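PDB 6A3F: levoglucosan dehydrogenase from Pseudarthrobacter phenanthrenivorans, which catalyses the NAD(+)-dependent oxidation of levoglucosan to 3-dehydrolevoglucosan, the C3 ketone of this anhydrosugar, as a homotetramer of the Gfo/Idh/MocA family. Local coordinates for residues W85-I94 with E108-K118; Y384-A392 with S401-S409. All blocks are in the same frame, centred on the assembly; numbering follows the deposited sequence.

Contact 1 (W85-I94 with E108-K118)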
ATOM      1  N   TRP B  85      33.875 -31.657  12.122  1.00 40.07           N
ATOM      2  CA  TRP B  85      32.944 -31.104  13.093  1.00 36.00           C
ATOM      3  C   TRP B  85      33.048 -31.833  14.431  1.00 34.34           C
ATOM      4  O   TRP B  85      32.865 -31.215  15.489  1.00 32.15           O
ATOM      5  CB  TRP B  85      31.516 -31.102  12.520  1.00 38.44           C
ATOM      6  CG  TRP B  85      30.863 -32.433  12.257  1.00 34.38           C
ATOM      7  CD1 TRP B  85      30.640 -32.961  11.018  1.00 35.40           C
ATOM      8  CD2 TRP B  85      30.274 -33.357  13.198  1.00 33.97           C
ATOM      9  NE1 TRP B  85      29.968 -34.148  11.124  1.00 37.77           N
ATOM     10  CE2 TRP B  85      29.745 -34.429  12.446  1.00 36.30           C
ATOM     11  CE3 TRP B  85      30.121 -33.392  14.593  1.00 38.73           C
ATOM     12  CZ2 TRP B  85      29.114 -35.525  13.037  1.00 38.57           C
ATOM     13  CZ3 TRP B  85      29.489 -34.466  15.184  1.00 39.64           C
ATOM     14  CH2 TRP B  85      29.006 -35.530  14.410  1.00 41.00           C
ATOM     15  N   ARG B  86      33.387 -33.130  14.442  1.00 35.65           N
ATOM     16  CA  ARG B  86      33.516 -33.848  15.719  1.00 38.82           C
ATOM     17  C   ARG B  86      34.558 -33.167  16.613  1.00 34.20           C
ATOM     18  O   ARG B  86      34.406 -33.197  17.823  1.00 38.47           O
ATOM     19  CB  ARG B  86      33.899 -35.326  15.519  1.00 44.47           C
ATOM     20  CG  ARG B  86      32.871 -36.131  14.727  1.00 49.63           C
ATOM     21  CD  ARG B  86      32.821 -37.598  15.111  1.00 57.21           C
ATOM     22  NE  ARG B  86      32.323 -37.801  16.475  1.00 58.93           N
ATOM     23  CZ  ARG B  86      31.073 -38.139  16.791  1.00 56.43           C
ATOM     24  NH1 ARG B  86      30.224 -38.514  15.849  1.00 56.05           N
ATOM     25  NH2 ARG B  86      30.667 -38.078  18.047  1.00 55.14           N
ATOM     26  N   SER B  87      35.594 -32.550  16.024  1.00 32.55           N
ATOM     27  CA  SER B  87      36.680 -31.917  16.806  1.00 36.59           C
ATOM     28  C   SER B  87      36.153 -30.737  17.628  1.00 35.28           C
ATOM     29  O   SER B  87      36.707 -30.373  18.690  1.00 38.53           O
ATOM     30  CB  SER B  87      37.811 -31.469  15.922  1.00 37.68           C
ATOM     31  OG  SER B  87      37.424 -30.368  15.119  1.00 41.80           O
ATOM     32  N   ILE B  88      35.094 -30.126  17.105  1.00 39.14           N
ATOM     33  CA  ILE B  88      34.419 -29.045  17.807  1.00 35.43           C
ATOM     34  C   ILE B  88      33.638 -29.641  18.978  1.00 30.44           C
ATOM     35  O   ILE B  88      33.762 -29.145  20.096  1.00 34.38           O
ATOM     36  CB  ILE B  88      33.499 -28.229  16.864  1.00 34.43           C
ATOM     37  CG1 ILE B  88      34.294 -27.472  15.805  1.00 33.46           C
ATOM     38  CG2 ILE B  88      32.658 -27.286  17.698  1.00 35.49           C
ATOM     39  CD1 ILE B  88      33.455 -26.822  14.702  1.00 35.23           C
ATOM     40  N   ILE B  89      32.828 -30.668  18.703  1.00 30.15           N
ATOM     41  CA  ILE B  89      32.014 -31.358  19.718  1.00 33.98           C
ATOM     42  C   ILE B  89      32.958 -31.846  20.843  1.00 36.83           C
ATOM     43  O   ILE B  89      32.596 -31.778  22.015  1.00 36.19           O
ATOM     44  CB  ILE B  89      31.211 -32.529  19.082  1.00 36.97           C
ATOM     45  CG1 ILE B  89      30.126 -32.118  18.069  1.00 42.45           C
ATOM     46  CG2 ILE B  89      30.640 -33.466  20.147  1.00 35.08           C
ATOM     47  CD1 ILE B  89      29.691 -30.669  18.084  1.00 39.64           C
ATOM     48  N   ASP B  90      34.152 -32.354  20.528  1.00 40.88           N
ATOM     49  CA  ASP B  90      35.072 -32.924  21.593  1.00 42.88           C
ATOM     50  C   ASP B  90      36.014 -31.910  22.273  1.00 43.95           C
ATOM     51  O   ASP B  90      36.864 -32.276  23.100  1.00 37.01           O
ATOM     52  CB  ASP B  90      35.909 -34.085  21.035  1.00 44.67           C
ATOM     53  CG  ASP B  90      35.045 -35.224  20.534  1.00 46.63           C
ATOM     54  OD1 ASP B  90      33.947 -35.405  21.062  1.00 49.95           O
ATOM     55  OD2 ASP B  90      35.422 -35.913  19.576  1.00 47.88           O
ATOM     56  N   ASP B  91      35.858 -30.628  21.966  1.00 34.69           N
ATOM     57  CA  ASP B  91      36.770 -29.621  22.479  1.00 32.54           C
ATOM     58  C   ASP B  91      36.094 -29.137  23.709  1.00 37.63           C
ATOM     59  O   ASP B  91      35.036 -28.533  23.613  1.00 35.48           O
ATOM     60  CB  ASP B  91      36.991 -28.515  21.455  1.00 35.76           C
ATOM     61  CG  ASP B  91      37.905 -27.407  21.918  1.00 34.40           C
ATOM     62  OD1 ASP B  91      38.137 -27.251  23.135  1.00 38.99           O
ATOM     63  OD2 ASP B  91      38.357 -26.645  21.009  1.00 37.77           O
ATOM     64  N   PRO B  92      36.706 -29.384  24.880  1.00 40.03           N
ATOM     65  CA  PRO B  92      35.975 -29.018  26.064  1.00 39.26           C
ATOM     66  C   PRO B  92      35.836 -27.498  26.212  1.00 36.07           C
ATOM     67  O   PRO B  92      35.043 -27.075  27.025  1.00 37.45           O
ATOM     68  CB  PRO B  92      36.793 -29.622  27.212  1.00 40.17           C
ATOM     69  CG  PRO B  92      38.195 -29.508  26.724  1.00 39.42           C
ATOM     70  CD  PRO B  92      38.076 -29.820  25.241  1.00 39.10           C
ATOM     71  N   ASP B  93      36.551 -26.703  25.426  1.00 35.54           N
ATOM     72  CA  ASP B  93      36.485 -25.241  25.540  1.00 37.61           C
ATOM     73  C   ASP B  93      35.501 -24.558  24.599  1.00 34.54           C
ATOM     74  O   ASP B  93      35.526 -23.318  24.469  1.00 33.65           O
ATOM     75  CB  ASP B  93      37.875 -24.648  25.271  1.00 41.04           C
ATOM     76  CG  ASP B  93      38.837 -24.985  26.381  1.00 45.30           C
ATOM     77  OD1 ASP B  93      38.434 -24.906  27.564  1.00 51.14           O
ATOM     78  OD2 ASP B  93      39.970 -25.379  26.069  1.00 57.70           O
ATOM     79  N   ILE B  94      34.768 -25.364  23.844  1.00 35.65           N
ATOM     80  CA  ILE B  94      33.631 -24.834  23.079  1.00 34.14           C
ATOM     81  C   ILE B  94      32.373 -24.945  23.937  1.00 32.45           C
ATOM     82  O   ILE B  94      32.072 -26.022  24.461  1.00 33.86           O
ATOM     83  CB  ILE B  94      33.503 -25.565  21.744  1.00 33.38           C
ATOM     84  CG1 ILE B  94      34.784 -25.405  20.924  1.00 33.76           C
ATOM     85  CG2 ILE B  94      32.243 -25.136  20.989  1.00 35.08           C
ATOM     86  CD1 ILE B  94      35.078 -24.016  20.462  1.00 35.04           C
ATOM     87  N   GLU B 108      22.719 -36.038  13.880  1.00 33.37           N
ATOM     88  CA  GLU B 108      23.979 -36.626  14.344  1.00 34.88           C
ATOM     89  C   GLU B 108      24.771 -35.614  15.160  1.00 35.89           C
ATOM     90  O   GLU B 108      25.338 -35.920  16.203  1.00 33.53           O
ATOM     91  CB  GLU B 108      24.934 -36.954  13.206  1.00 38.50           C
ATOM     92  CG  GLU B 108      24.483 -38.075  12.330  1.00 49.19           C
ATOM     93  CD  GLU B 108      25.259 -38.032  11.030  1.00 55.10           C
ATOM     94  OE1 GLU B 108      26.534 -37.938  11.096  1.00 54.53           O
ATOM     95  OE2 GLU B 108      24.595 -38.043   9.972  1.00 52.92           O
ATOM     96  N   ILE B 109      24.826 -34.413  14.606  1.00 33.44           N
ATOM     97  CA  ILE B 109      25.606 -33.360  15.173  1.00 30.75           C
ATOM     98  C   ILE B 109      25.001 -32.934  16.504  1.00 30.62           C
ATOM     99  O   ILE B 109      25.737 -32.793  17.458  1.00 30.02           O
ATOM    100  CB  ILE B 109      25.754 -32.187  14.187  1.00 32.61           C
ATOM    101  CG1 ILE B 109      26.491 -32.666  12.935  1.00 35.07           C
ATOM    102  CG2 ILE B 109      26.449 -30.997  14.838  1.00 32.23           C
ATOM    103  CD1 ILE B 109      26.608 -31.621  11.851  1.00 37.77           C
ATOM    104  N   ALA B 110      23.691 -32.752  16.555  1.00 28.79           N
ATOM    105  CA  ALA B 110      23.083 -32.227  17.741  1.00 30.54           C
ATOM    106  C   ALA B 110      23.170 -33.248  18.882  1.00 32.18           C
ATOM    107  O   ALA B 110      23.417 -32.874  20.035  1.00 28.12           O
ATOM    108  CB  ALA B 110      21.641 -31.882  17.475  1.00 25.72           C
ATOM    109  N   ILE B 111      22.947 -34.511  18.556  1.00 32.67           N
ATOM    110  CA  ILE B 111      22.933 -35.528  19.606  1.00 35.22           C
ATOM    111  C   ILE B 111      24.344 -35.652  20.209  1.00 32.54           C
ATOM    112  O   ILE B 111      24.455 -35.745  21.416  1.00 35.91           O
ATOM    113  CB  ILE B 111      22.367 -36.853  19.073  1.00 36.14           C
ATOM    114  CG1 ILE B 111      20.865 -36.698  18.800  1.00 34.90           C
ATOM    115  CG2 ILE B 111      22.666 -38.010  20.039  1.00 36.58           C
ATOM    116  CD1 ILE B 111      20.294 -37.731  17.873  1.00 37.36           C
ATOM    117  N   ALA B 112      25.374 -35.598  19.361  1.00 29.96           N
ATOM    118  CA  ALA B 112      26.764 -35.612  19.790  1.00 31.95           C
ATOM    119  C   ALA B 112      27.079 -34.384  20.657  1.00 34.64           C
ATOM    120  O   ALA B 112      27.705 -34.522  21.741  1.00 31.98           O
ATOM    121  CB  ALA B 112      27.678 -35.727  18.594  1.00 30.66           C
ATOM    122  N   ALA B 113      26.644 -33.191  20.222  1.00 31.32           N
ATOM    123  CA  ALA B 113      26.789 -31.971  21.038  1.00 30.70           C
ATOM    124  C   ALA B 113      26.022 -32.077  22.371  1.00 27.04           C
ATOM    125  O   ALA B 113      26.508 -31.648  23.414  1.00 30.16           O
ATOM    126  CB  ALA B 113      26.291 -30.780  20.241  1.00 31.96           C
ATOM    127  N   ALA B 114      24.799 -32.579  22.355  1.00 28.52           N
ATOM    128  CA  ALA B 114      24.040 -32.753  23.604  1.00 33.86           C
ATOM    129  C   ALA B 114      24.818 -33.665  24.579  1.00 34.05           C
ATOM    130  O   ALA B 114      24.924 -33.372  25.763  1.00 31.92           O
ATOM    131  CB  ALA B 114      22.674 -33.333  23.315  1.00 36.02           C
ATOM    132  N   GLU B 115      25.398 -34.723  24.056  1.00 33.71           N
ATOM    133  CA  GLU B 115      26.102 -35.705  24.940  1.00 35.95           C
ATOM    134  C   GLU B 115      27.405 -35.073  25.452  1.00 34.87           C
ATOM    135  O   GLU B 115      27.861 -35.421  26.511  1.00 39.96           O
ATOM    136  CB  GLU B 115      26.308 -37.032  24.193  1.00 35.81           C
ATOM    137  CG  GLU B 115      25.059 -37.900  24.121  1.00 38.65           C
ATOM    138  CD  GLU B 115      25.188 -39.061  23.142  1.00 46.07           C
ATOM    139  OE1 GLU B 115      26.293 -39.224  22.568  1.00 50.65           O
ATOM    140  OE2 GLU B 115      24.194 -39.808  22.948  1.00 41.57           O
ATOM    141  N   ALA B 116      28.003 -34.136  24.722  1.00 36.24           N
ATOM    142  CA  ALA B 116      29.180 -33.416  25.187  1.00 35.18           C
ATOM    143  C   ALA B 116      28.798 -32.210  26.067  1.00 34.26           C
ATOM    144  O   ALA B 116      29.674 -31.451  26.448  1.00 32.73           O
ATOM    145  CB  ALA B 116      30.015 -32.983  24.009  1.00 32.19           C
ATOM    146  N   GLY B 117      27.526 -31.992  26.376  1.00 33.66           N
ATOM    147  CA  GLY B 117      27.113 -30.911  27.321  1.00 36.56           C
ATOM    148  C   GLY B 117      27.177 -29.511  26.702  1.00 34.68           C
ATOM    149  O   GLY B 117      27.335 -28.515  27.419  1.00 36.21           O
ATOM    150  N   LYS B 118      27.039 -29.399  25.387  1.00 35.37           N
ATOM    151  CA  LYS B 118      27.143 -28.088  24.720  1.00 37.06           C
ATOM    152  C   LYS B 118      25.741 -27.488  24.504  1.00 33.56           C
ATOM    153  O   LYS B 118      24.780 -28.179  24.300  1.00 29.79           O
ATOM    154  CB  LYS B 118      27.962 -28.265  23.440  1.00 40.17           C
ATOM    155  CG  LYS B 118      29.456 -28.409  23.743  1.00 39.91           C
ATOM    156  CD  LYS B 118      30.299 -28.939  22.625  1.00 44.37           C
ATOM    157  CE  LYS B 118      31.789 -28.728  22.842  1.00 47.02           C
ATOM    158  NZ  LYS B 118      32.224 -28.930  24.250  1.00 43.90           N
TER

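Contact 2 (Y384-A392 with S401-S409)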
ATOM      1  N   TYR B 384      10.549 -30.173  17.468  1.00 23.41           N
ATOM      2  CA  TYR B 384       9.972 -31.488  17.350  1.00 24.36           C
ATOM      3  C   TYR B 384       8.444 -31.426  17.148  1.00 23.73           C
ATOM      4  O   TYR B 384       7.948 -32.160  16.300  1.00 23.06           O
ATOM      5  CB  TYR B 384      10.392 -32.308  18.575  1.00 25.29           C
ATOM      6  CG  TYR B 384       9.777 -33.684  18.665  1.00 27.17           C
ATOM      7  CD1 TYR B 384       9.583 -34.464  17.536  1.00 25.31           C
ATOM      8  CD2 TYR B 384       9.422 -34.221  19.898  1.00 29.94           C
ATOM      9  CE1 TYR B 384       9.011 -35.731  17.617  1.00 28.87           C
ATOM     10  CE2 TYR B 384       8.818 -35.470  19.993  1.00 31.05           C
ATOM     11  CZ  TYR B 384       8.646 -36.240  18.853  1.00 33.42           C
ATOM     12  OH  TYR B 384       8.071 -37.474  18.967  1.00 33.95           O
ATOM     13  N   GLN B 385       7.725 -30.523  17.851  1.00 22.31           N
ATOM     14  CA  GLN B 385       6.294 -30.360  17.657  1.00 23.72           C
ATOM     15  C   GLN B 385       6.005 -29.946  16.207  1.00 22.22           C
ATOM     16  O   GLN B 385       5.032 -30.399  15.602  1.00 23.51           O
ATOM     17  CB  GLN B 385       5.706 -29.335  18.635  1.00 24.88           C
ATOM     18  CG  GLN B 385       4.185 -29.217  18.517  1.00 24.80           C
ATOM     19  CD  GLN B 385       3.472 -30.504  18.875  1.00 26.00           C
ATOM     20  OE1 GLN B 385       3.337 -30.837  20.052  1.00 29.48           O
ATOM     21  NE2 GLN B 385       3.016 -31.238  17.875  1.00 26.97           N
ATOM     22  N   VAL B 386       6.834 -29.076  15.635  1.00 23.47           N
ATOM     23  CA  VAL B 386       6.655 -28.710  14.246  1.00 24.15           C
ATOM     24  C   VAL B 386       6.896 -29.939  13.353  1.00 23.23           C
ATOM     25  O   VAL B 386       6.138 -30.172  12.384  1.00 23.06           O
ATOM     26  CB  VAL B 386       7.562 -27.518  13.870  1.00 25.13           C
ATOM     27  CG1 VAL B 386       7.586 -27.267  12.368  1.00 24.99           C
ATOM     28  CG2 VAL B 386       7.116 -26.274  14.629  1.00 24.57           C
ATOM     29  N   ALA B 387       7.942 -30.706  13.637  1.00 24.78           N
ATOM     30  CA  ALA B 387       8.187 -31.934  12.822  1.00 26.80           C
ATOM     31  C   ALA B 387       6.978 -32.881  12.869  1.00 23.85           C
ATOM     32  O   ALA B 387       6.661 -33.533  11.828  1.00 27.25           O
ATOM     33  CB  ALA B 387       9.456 -32.617  13.285  1.00 26.77           C
ATOM     34  N   LEU B 388       6.305 -32.952  14.026  1.00 25.07           N
ATOM     35  CA  LEU B 388       5.107 -33.810  14.214  1.00 26.09           C
ATOM     36  C   LEU B 388       3.962 -33.231  13.392  1.00 27.49           C
ATOM     37  O   LEU B 388       3.211 -33.978  12.762  1.00 22.29           O
ATOM     38  CB  LEU B 388       4.698 -33.920  15.686  1.00 27.98           C
ATOM     39  CG  LEU B 388       5.611 -34.757  16.591  1.00 28.28           C
ATOM     40  CD1 LEU B 388       5.174 -34.654  18.037  1.00 27.78           C
ATOM     41  CD2 LEU B 388       5.642 -36.223  16.148  1.00 29.94           C
ATOM     42  N   ILE B 389       3.893 -31.889  13.313  1.00 24.53           N
ATOM     43  CA  ILE B 389       2.861 -31.268  12.490  1.00 24.69           C
ATOM     44  C   ILE B 389       3.136 -31.571  11.029  1.00 22.95           C
ATOM     45  O   ILE B 389       2.218 -31.914  10.315  1.00 26.09           O
ATOM     46  CB  ILE B 389       2.789 -29.753  12.727  1.00 24.31           C
ATOM     47  CG1 ILE B 389       2.177 -29.440  14.093  1.00 24.04           C
ATOM     48  CG2 ILE B 389       2.036 -29.105  11.594  1.00 24.17           C
ATOM     49  CD1 ILE B 389       2.556 -28.063  14.615  1.00 26.66           C
ATOM     50  N   ASP B 390       4.402 -31.455  10.621  1.00 23.48           N
ATOM     51  CA  ASP B 390       4.791 -31.770   9.235  1.00 25.39           C
ATOM     52  C   ASP B 390       4.437 -33.210   8.872  1.00 24.75           C
ATOM     53  O   ASP B 390       3.921 -33.486   7.785  1.00 25.26           O
ATOM     54  CB  ASP B 390       6.281 -31.571   9.027  1.00 23.62           C
ATOM     55  CG  ASP B 390       6.694 -30.103   8.877  1.00 29.00           C
ATOM     56  OD1 ASP B 390       5.845 -29.223   9.136  1.00 28.76           O
ATOM     57  OD2 ASP B 390       7.889 -29.869   8.472  1.00 28.56           O
ATOM     58  N   ASP B 391       4.758 -34.141   9.763  1.00 25.35           N
ATOM     59  CA  ASP B 391       4.438 -35.568   9.455  1.00 27.44           C
ATOM     60  C   ASP B 391       2.928 -35.771   9.277  1.00 27.27           C
ATOM     61  O   ASP B 391       2.513 -36.526   8.393  1.00 28.54           O
ATOM     62  CB  ASP B 391       4.946 -36.479  10.558  1.00 27.56           C
ATOM     63  CG  ASP B 391       6.453 -36.702  10.468  1.00 32.40           C
ATOM     64  OD1 ASP B 391       7.071 -36.362   9.438  1.00 39.16           O
ATOM     65  OD2 ASP B 391       6.968 -37.253  11.417  1.00 37.91           O
ATOM     66  N   ALA B 392       2.126 -35.072  10.074  1.00 23.82           N
ATOM     67  CA  ALA B 392       0.679 -35.138   9.989  1.00 25.20           C
ATOM     68  C   ALA B 392       0.174 -34.545   8.674  1.00 24.50           C
ATOM     69  O   ALA B 392      -0.753 -35.061   8.061  1.00 25.09           O
ATOM     70  CB  ALA B 392       0.042 -34.487  11.186  1.00 28.05           C
ATOM     71  N   SER B 401      -7.352 -36.941   4.147  1.00 27.90           N
ATOM     72  CA  SER B 401      -8.264 -36.959   5.260  1.00 31.82           C
ATOM     73  C   SER B 401      -7.675 -36.142   6.409  1.00 30.44           C
ATOM     74  O   SER B 401      -6.445 -35.919   6.421  1.00 30.37           O
ATOM     75  CB  SER B 401      -8.552 -38.414   5.664  1.00 36.41           C
ATOM     76  OG  SER B 401      -7.389 -38.976   6.236  1.00 43.01           O
ATOM     77  N   TRP B 402      -8.515 -35.727   7.378  1.00 27.15           N
ATOM     78  CA  TRP B 402      -8.001 -35.087   8.594  1.00 28.10           C
ATOM     79  C   TRP B 402      -7.046 -36.019   9.342  1.00 32.01           C
ATOM     80  O   TRP B 402      -7.310 -37.210   9.443  1.00 29.85           O
ATOM     81  CB  TRP B 402      -9.133 -34.628   9.524  1.00 29.15           C
ATOM     82  CG  TRP B 402      -9.853 -33.415   9.022  1.00 30.36           C
ATOM     83  CD1 TRP B 402     -10.938 -33.366   8.190  1.00 30.69           C
ATOM     84  CD2 TRP B 402      -9.468 -32.047   9.262  1.00 29.44           C
ATOM     85  NE1 TRP B 402     -11.260 -32.062   7.916  1.00 29.55           N
ATOM     86  CE2 TRP B 402     -10.398 -31.237   8.575  1.00 29.24           C
ATOM     87  CE3 TRP B 402      -8.450 -31.439  10.006  1.00 28.02           C
ATOM     88  CZ2 TRP B 402     -10.316 -29.846   8.594  1.00 30.34           C
ATOM     89  CZ3 TRP B 402      -8.394 -30.066  10.057  1.00 28.66           C
ATOM     90  CH2 TRP B 402      -9.312 -29.290   9.352  1.00 27.74           C
ATOM     91  N   VAL B 403      -5.991 -35.459   9.914  1.00 28.13           N
ATOM     92  CA  VAL B 403      -5.086 -36.208  10.772  1.00 26.78           C
ATOM     93  C   VAL B 403      -4.849 -35.413  12.040  1.00 28.72           C
ATOM     94  O   VAL B 403      -4.570 -34.205  12.016  1.00 26.65           O
ATOM     95  CB  VAL B 403      -3.762 -36.512  10.069  1.00 24.79           C
ATOM     96  CG1 VAL B 403      -2.722 -37.139  11.003  1.00 26.27           C
ATOM     97  CG2 VAL B 403      -3.996 -37.325   8.818  1.00 26.77           C
ATOM     98  N   ASP B 404      -4.941 -36.121  13.156  1.00 28.50           N
ATOM     99  CA  ASP B 404      -4.613 -35.536  14.426  1.00 29.32           C
ATOM    100  C   ASP B 404      -3.126 -35.345  14.646  1.00 29.97           C
ATOM    101  O   ASP B 404      -2.282 -36.122  14.190  1.00 26.30           O
ATOM    102  CB  ASP B 404      -5.178 -36.374  15.580  1.00 32.28           C
ATOM    103  CG  ASP B 404      -6.711 -36.379  15.645  1.00 31.85           C
ATOM    104  OD1 ASP B 404      -7.475 -35.505  15.130  1.00 35.50           O
ATOM    105  OD2 ASP B 404      -7.177 -37.282  16.359  1.00 37.67           O
ATOM    106  N   VAL B 405      -2.783 -34.267  15.331  1.00 27.46           N
ATOM    107  CA  VAL B 405      -1.387 -33.971  15.604  1.00 27.79           C
ATOM    108  C   VAL B 405      -1.123 -34.306  17.066  1.00 28.44           C
ATOM    109  O   VAL B 405      -1.670 -33.669  17.933  1.00 36.19           O
ATOM    110  CB  VAL B 405      -1.005 -32.502  15.317  1.00 28.02           C
ATOM    111  CG1 VAL B 405       0.496 -32.321  15.481  1.00 27.33           C
ATOM    112  CG2 VAL B 405      -1.442 -32.030  13.936  1.00 28.65           C
ATOM    113  N   PRO B 406      -0.255 -35.280  17.339  1.00 32.33           N
ATOM    114  CA  PRO B 406       0.168 -35.555  18.698  1.00 34.98           C
ATOM    115  C   PRO B 406       0.827 -34.319  19.305  1.00 37.78           C
ATOM    116  O   PRO B 406       1.528 -33.626  18.566  1.00 35.87           O
ATOM    117  CB  PRO B 406       1.237 -36.652  18.595  1.00 36.52           C
ATOM    118  CG  PRO B 406       1.229 -37.103  17.162  1.00 35.33           C
ATOM    119  CD  PRO B 406       0.569 -35.999  16.371  1.00 33.85           C
ATOM    120  N   GLN B 407       0.633 -34.110  20.613  1.00 43.17           N
ATOM    121  CA  GLN B 407       0.974 -32.884  21.280  1.00 47.53           C
ATOM    122  C   GLN B 407       1.918 -33.154  22.452  1.00 50.54           C
ATOM    123  O   GLN B 407       1.509 -33.746  23.420  1.00 50.07           O
ATOM    124  CB  GLN B 407      -0.280 -32.167  21.799  1.00 54.02           C
ATOM    125  CG  GLN B 407      -0.026 -30.679  22.047  1.00 55.15           C
ATOM    126  CD  GLN B 407      -1.070 -29.985  22.891  1.00 55.59           C
ATOM    127  OE1 GLN B 407      -2.212 -29.770  22.470  1.00 45.09           O
ATOM    128  NE2 GLN B 407      -0.670 -29.579  24.085  1.00 47.35           N
ATOM    129  N   ILE B 408       3.130 -32.614  22.403  1.00 46.86           N
ATOM    130  CA  ILE B 408       4.198 -32.976  23.349  1.00 51.63           C
ATOM    131  C   ILE B 408       3.954 -32.380  24.746  1.00 59.83           C
ATOM    132  O   ILE B 408       4.164 -33.087  25.746  1.00 65.83           O
ATOM    133  CB  ILE B 408       5.555 -32.513  22.791  1.00 44.82           C
ATOM    134  CG1 ILE B 408       5.842 -33.205  21.462  1.00 45.59           C
ATOM    135  CG2 ILE B 408       6.680 -32.708  23.798  1.00 47.53           C
ATOM    136  CD1 ILE B 408       6.755 -32.417  20.577  1.00 42.17           C
ATOM    137  N   SER B 409       3.551 -31.101  24.818  1.00 62.71           N
ATOM    138  CA  SER B 409       3.787 -30.242  26.009  1.00 70.42           C
ATOM    139  C   SER B 409       3.025 -30.759  27.237  1.00 76.85           C
ATOM    140  O   SER B 409       1.800 -30.708  27.289  1.00 78.59           O
ATOM    141  CB  SER B 409       3.435 -28.806  25.716  1.00 69.01           C
ATOM    142  OG  SER B 409       2.108 -28.708  25.217  1.00 71.23           O
TER
HETATM  143  O   HOH W   1       3.792 -29.012  22.264  1.00 34.77           O

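Contact 1 (W85-I94 with E108-K118)
In the NAD-binding Rossmann fold, Trp85, Ile89 and Ile109 join two helices that pack on one side of the parallel sheet, the short helix 85-89 and the helix 106-115. Their segment axes run 25° from parallel, 10.0 Å apart at closest approach. The backbones come nearest at Ile89 and Ala113, whose CA atoms are 5.4 Å apart, where small side chains leave room for Ile89. Ile109 lays CG1 over the centre of the six-membered ring of Trp85, 3.7 Å from its centroid, a CH-pi contact for which a broad aromatic face is well suited. The indole is brought there by a chi1 of 66°, which sets CG between the backbone N and the carbonyl carbon. On the opposite face Arg86 CG sits toward the rim of the ring, while Ala112 CB and Glu108 OE1 lie at the ring edge; the Glu108 carboxylate plane is turned 58° from the indole. One turn on, Ile89 straddles the alanines: CG2 rests against Ala112 CB and, at 3.9 Å, Ala116 CB, while CD1 lies 4.0 Å from Ala113 CB. On the side facing the sheet, Ile89 meets Val97 and Ile109 meets Ile99, both on strand 96-100. Helix 106-115 ends in a Schellman motif at Gly117, whose positive phi turns the chain toward the strand that follows. Lys118 then sends its long chain past the C-terminal end of the short helix, with CE 3.3 Å from Ile89 O. A bend at its last torsion brings the buried ammonium to the type I beta turn from Asp91 to Ile94: Lys118 NZ donates to Ile94 O at 2.9 Å, tilted a little from that carbonyl plane, and to Asp91 O at 2.9 Å from above its plane, across from the turn's own Ile94 N.

Contact 2 (Y384-A392 with S401-S409)
Gln385 carries the polar part of this contact, in which helix 380-399 is lined by the C-terminal tail. Its side-chain amide pairs with tail backbone as a peptide group would: Gln385 NE2 donates to Pro406 O at 2.9 Å, nearly straight at 173°, and Gln385 OE1 accepts from Ile408 N at 3.0 Å. Both bonds lie in the planes of the carbonyls that accept them, so the two ends fix the rotation of the amide. A bend at chi2 (63°) turns the amide along the tail. OE1 also accepts from a water, which is weakly bonded to Ser409 N.

The apolar contacts extend to both sides of this clamp. Ile408 reaches with CD1 to Leu388 CD1 at 3.7 Å and obliquely to the Tyr384 ring. Toward the other end, branched Val405 divides its methyls, CG1 going to Ile389 CG1 at 3.6 Å and CG2 to Ala392 CB. Ala392, small enough to admit the strand, also receives Val403 CG1 at 3.8 Å.

Val403 backbone-bonds to Val228 of strand 225-233, adding a short strand, outermost within this chain, to the mixed sheet, and Val405 to Ser226; Ile389 packs on helix 206-221, Tyr384 on helix 130-141.

In the fold
Contact 1 and contact 2 lie about 29 Å apart between centres, with nearest atoms about 11 Å apart, and follow one another along the chain. Contact 1 belongs wholly to the nucleotide-binding domain; contact 2 brings the chain's end to the mixed sheet. Helix 130-141 bridges them, since Ile111 and Ala114 of helix 106-115, on its face turned from contact 1, and Tyr384 and Ile408 of contact 2 all pack on it. Contact 1 lies nearer the cofactor site: the side chain of Ile109 is about 4 Å from that of the NADH-binding Thr101, whereas the side chain of Tyr384 is about 11 Å from those of His106 and Lys124, which binds both NADH and levoglucosan.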